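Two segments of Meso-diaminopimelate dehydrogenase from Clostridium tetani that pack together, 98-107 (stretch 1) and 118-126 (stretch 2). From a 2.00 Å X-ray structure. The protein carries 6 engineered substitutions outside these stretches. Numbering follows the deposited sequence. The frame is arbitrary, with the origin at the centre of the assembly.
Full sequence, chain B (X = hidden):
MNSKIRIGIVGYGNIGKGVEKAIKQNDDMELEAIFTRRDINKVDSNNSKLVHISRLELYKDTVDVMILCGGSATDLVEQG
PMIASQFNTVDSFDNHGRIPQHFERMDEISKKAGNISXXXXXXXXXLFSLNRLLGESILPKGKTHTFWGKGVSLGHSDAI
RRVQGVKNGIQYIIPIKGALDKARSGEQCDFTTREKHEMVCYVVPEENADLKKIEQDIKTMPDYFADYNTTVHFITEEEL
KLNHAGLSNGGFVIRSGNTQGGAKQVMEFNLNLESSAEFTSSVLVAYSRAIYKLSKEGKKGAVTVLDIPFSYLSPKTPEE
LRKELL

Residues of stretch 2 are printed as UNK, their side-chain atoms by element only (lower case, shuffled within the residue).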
# COMPACT_ATOMS: atom_id res chain seq x y z
N ARG B 98 20.08 2.71 12.85
CA ARG B 98 20.36 1.71 13.86
C ARG B 98 19.37 0.54 13.83
O ARG B 98 19.43 -0.34 14.68
CB ARG B 98 20.35 2.35 15.25
CG ARG B 98 21.52 3.30 15.51
CD ARG B 98 22.84 2.54 15.65
NE ARG B 98 23.33 2.49 17.02
CZ ARG B 98 23.82 3.54 17.68
NH1 ARG B 98 24.25 3.41 18.93
NH2 ARG B 98 23.88 4.73 17.09
N ILE B 99 18.48 0.52 12.84
CA ILE B 99 17.49 -0.55 12.73
C ILE B 99 18.12 -1.95 12.63
O ILE B 99 17.69 -2.87 13.33
CB ILE B 99 16.52 -0.30 11.54
CG1 ILE B 99 15.39 0.63 11.98
CG2 ILE B 99 15.94 -1.61 11.02
CD1 ILE B 99 14.34 0.91 10.92
N PRO B 100 19.12 -2.13 11.76
CA PRO B 100 19.75 -3.45 11.63
C PRO B 100 20.20 -4.00 12.97
O PRO B 100 19.99 -5.18 13.28
CB PRO B 100 20.93 -3.17 10.70
CG PRO B 100 20.39 -2.11 9.80
CD PRO B 100 19.70 -1.18 10.78
N GLN B 101 20.80 -3.14 13.78
CA GLN B 101 21.30 -3.52 15.10
C GLN B 101 20.17 -3.81 16.08
O GLN B 101 20.27 -4.73 16.89
CB GLN B 101 22.18 -2.40 15.65
CG GLN B 101 22.83 -2.71 16.99
CD GLN B 101 22.42 -1.74 18.08
OE1 GLN B 101 23.21 -1.41 18.96
NE2 GLN B 101 21.17 -1.27 18.02
N HIS B 102 19.10 -3.02 16.02
CA HIS B 102 17.97 -3.21 16.91
C HIS B 102 17.36 -4.58 16.62
O HIS B 102 16.96 -5.30 17.53
CB HIS B 102 16.93 -2.11 16.68
CG HIS B 102 15.75 -2.19 17.60
ND1 HIS B 102 15.87 -2.07 18.97
CD2 HIS B 102 14.43 -2.36 17.35
CE1 HIS B 102 14.67 -2.16 19.52
NE2 HIS B 102 13.78 -2.34 18.56
N PHE B 103 17.31 -4.92 15.33
CA PHE B 103 16.76 -6.20 14.91
C PHE B 103 17.52 -7.36 15.54
O PHE B 103 16.92 -8.23 16.18
CB PHE B 103 16.83 -6.33 13.38
CG PHE B 103 16.15 -7.56 12.86
CD1 PHE B 103 14.76 -7.64 12.86
CD2 PHE B 103 16.88 -8.65 12.41
CE1 PHE B 103 14.11 -8.79 12.43
CE2 PHE B 103 16.25 -9.81 11.98
CZ PHE B 103 14.86 -9.88 11.99
N GLU B 104 18.83 -7.38 15.36
CA GLU B 104 19.65 -8.45 15.92
C GLU B 104 19.43 -8.61 17.42
O GLU B 104 19.19 -9.71 17.91
CB GLU B 104 21.14 -8.19 15.65
CG GLU B 104 21.54 -8.28 14.19
CD GLU B 104 21.21 -9.64 13.58
OE1 GLU B 104 21.69 -10.67 14.11
OE2 GLU B 104 20.48 -9.67 12.57
N ARG B 105 19.51 -7.49 18.15
CA ARG B 105 19.34 -7.50 19.60
C ARG B 105 18.00 -8.13 19.99
O ARG B 105 17.95 -9.05 20.81
CB ARG B 105 19.41 -6.07 20.15
CG ARG B 105 19.22 -5.96 21.67
CD ARG B 105 20.55 -5.72 22.40
NE ARG B 105 20.61 -6.37 23.71
CZ ARG B 105 20.26 -5.81 24.87
NH1 ARG B 105 19.83 -4.56 24.91
NH2 ARG B 105 20.36 -6.51 25.99
N MET B 106 16.93 -7.62 19.41
CA MET B 106 15.59 -8.12 19.71
C MET B 106 15.39 -9.56 19.23
O MET B 106 14.64 -10.32 19.86
CB MET B 106 14.54 -7.22 19.07
CG MET B 106 14.54 -5.80 19.59
SD MET B 106 14.09 -5.72 21.32
CE MET B 106 12.31 -5.83 21.25
N ASP B 107 16.05 -9.93 18.14
CA ASP B 107 15.92 -11.28 17.59
C ASP B 107 16.49 -12.31 18.56
O ASP B 107 15.85 -13.32 18.85
CB ASP B 107 16.64 -11.37 16.24
CG ASP B 107 16.36 -12.67 15.51
OD1 ASP B 107 15.18 -13.08 15.47
OD2 ASP B 107 17.31 -13.28 14.98
N UNK B 118 7.95 -7.47 17.14
CA UNK B 118 7.81 -6.67 15.92
C UNK B 118 8.51 -5.34 16.15
O UNK B 118 8.16 -4.59 17.05
c UNK B 118 6.80 -5.81 13.23
c UNK B 118 6.10 -5.38 14.51
c UNK B 118 4.59 -5.19 14.28
c UNK B 118 6.33 -6.43 15.60
N UNK B 119 9.52 -5.05 15.34
CA UNK B 119 10.24 -3.79 15.48
C UNK B 119 9.98 -2.85 14.31
O UNK B 119 9.60 -3.27 13.22
c UNK B 119 13.78 -4.19 14.00
c UNK B 119 12.10 -5.14 16.52
c UNK B 119 11.76 -4.01 15.54
c UNK B 119 12.29 -4.36 14.15
N UNK B 120 10.16 -1.56 14.57
CA UNK B 120 10.02 -0.51 13.57
C UNK B 120 8.72 -0.40 12.78
O UNK B 120 8.74 -0.28 11.55
c UNK B 120 11.19 -0.59 12.60
o UNK B 120 12.44 -0.50 13.28
N UNK B 121 7.58 -0.44 13.47
CA UNK B 121 6.31 -0.28 12.77
C UNK B 121 5.83 1.15 13.03
O UNK B 121 6.38 1.86 13.87
c UNK B 121 5.26 -1.32 13.23
o UNK B 121 4.11 -1.24 12.37
c UNK B 121 4.84 -1.09 14.66
N UNK B 122 4.81 1.58 12.29
CA UNK B 122 4.28 2.94 12.41
C UNK B 122 4.10 3.42 10.98
O UNK B 122 3.89 2.57 10.10
N UNK B 123 4.16 4.72 10.72
CA UNK B 123 4.00 5.15 9.33
C UNK B 123 5.35 5.23 8.62
O UNK B 123 5.45 4.93 7.44
n UNK B 123 3.73 9.21 11.60
c UNK B 123 4.11 8.90 9.41
c UNK B 123 4.20 9.83 10.47
c UNK B 123 4.68 11.13 10.28
c UNK B 123 3.56 7.68 9.95
c UNK B 123 4.52 9.29 8.13
c UNK B 123 5.08 11.49 9.02
c UNK B 123 3.17 6.45 9.18
c UNK B 123 3.36 7.92 11.28
c UNK B 123 5.01 10.59 7.95
N UNK B 124 6.40 5.63 9.35
CA UNK B 124 7.75 5.63 8.78
C UNK B 124 8.77 5.69 9.91
O UNK B 124 8.99 6.75 10.50
o UNK B 124 9.90 5.51 7.12
o UNK B 124 9.51 7.38 6.04
c UNK B 124 8.00 6.79 7.81
c UNK B 124 9.22 6.55 6.93
N UNK B 125 9.42 4.56 10.20
CA UNK B 125 9.22 3.27 9.52
C UNK B 125 7.82 2.67 9.70
O UNK B 125 7.08 3.02 10.62
c UNK B 125 10.31 2.39 10.14
c UNK B 125 10.32 4.40 11.36
c UNK B 125 10.33 2.89 11.56
N UNK B 126 7.48 1.75 8.80
CA UNK B 126 6.18 1.11 8.85
C UNK B 126 5.50 1.12 7.50
O UNK B 126 5.98 0.48 6.55

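Position 118 carries four carbons, forked at the second, which makes it a leucine. Leu118 turns its CA-to-CB bond away from the helix and touches nothing on stretch 1.

Position 119 also has four carbons, but the fork comes at the first, and one arm is two carbons long. That first carbon, CB, lies 3.6 Å from His102 CD2, at the edge of the imidazole and near its plane. The pattern is isoleucine. The long arm of Ile119 ends in CD1, which sits 3.7 Å from Phe103 CA and 3.8 Å from Phe103 CD1, at the edge of the phenyl ring, and also 4.2 Å from Ile99 O. The short arm ends in CG2, 4.0 Å from Met106 CG. With chi1 in p and chi2 in t, the forked side chain spans neighbouring turns of the helix.

Position 120 has one carbon and then one oxygen, and the oxygen stands 3.3 Å from Ile99 CD1. This is serine. Ser120 makes no hydrogen bond to the helix; its OG is satisfied elsewhere in the structure, so a polar atom can rest against a methyl without being left unpaired. Its backbone is unusual, with phi and psi of 55° and 48°.

At 121, one carbon carries an oxygen and a carbon: threonine, and Thr121 is out of reach. Position 122 has no side-chain atoms, so it is glycine. Gly122 is the N-cap residue, and its angles of 135° and -153° would jam a CB against the preceding carbonyl oxygen. Position 123 holds one carbon and then fused five- and six-membered rings of eight carbons and one nitrogen, a tryptophan; Trp123 extends far from stretch 1.

Position 124 has two carbons, the second bearing two oxygens. It is aspartate, and both oxygens of Asp124 are hydrogen-bonded elsewhere in the structure. At 125, three carbons close a ring onto the backbone nitrogen, giving proline. A cis peptide bond precedes Pro125, whose CB comes 4.4 Å from Ile99 CD1. Position 126 is bare, hence glycine; a CB on Gly126 would fall 1.6 Å from Gly122 O.

The contact works by shape, with no hydrogen bond crossing it. Ile99, His102, Phe103 and Met106 recur at the three- and four-residue spacing of one helical face, and Ile119 meets all four, with more of its own surface covered than any other residue here. Ser120 and Pro125 add contacts to the tip of Ile99. The rule to read is economical: one branched aliphatic anchor against a helical stripe, and glycines, away from the contact, at backbone angles that leave no room for a CB.

Stretch 2, residues 118-126: LISTGWDPG
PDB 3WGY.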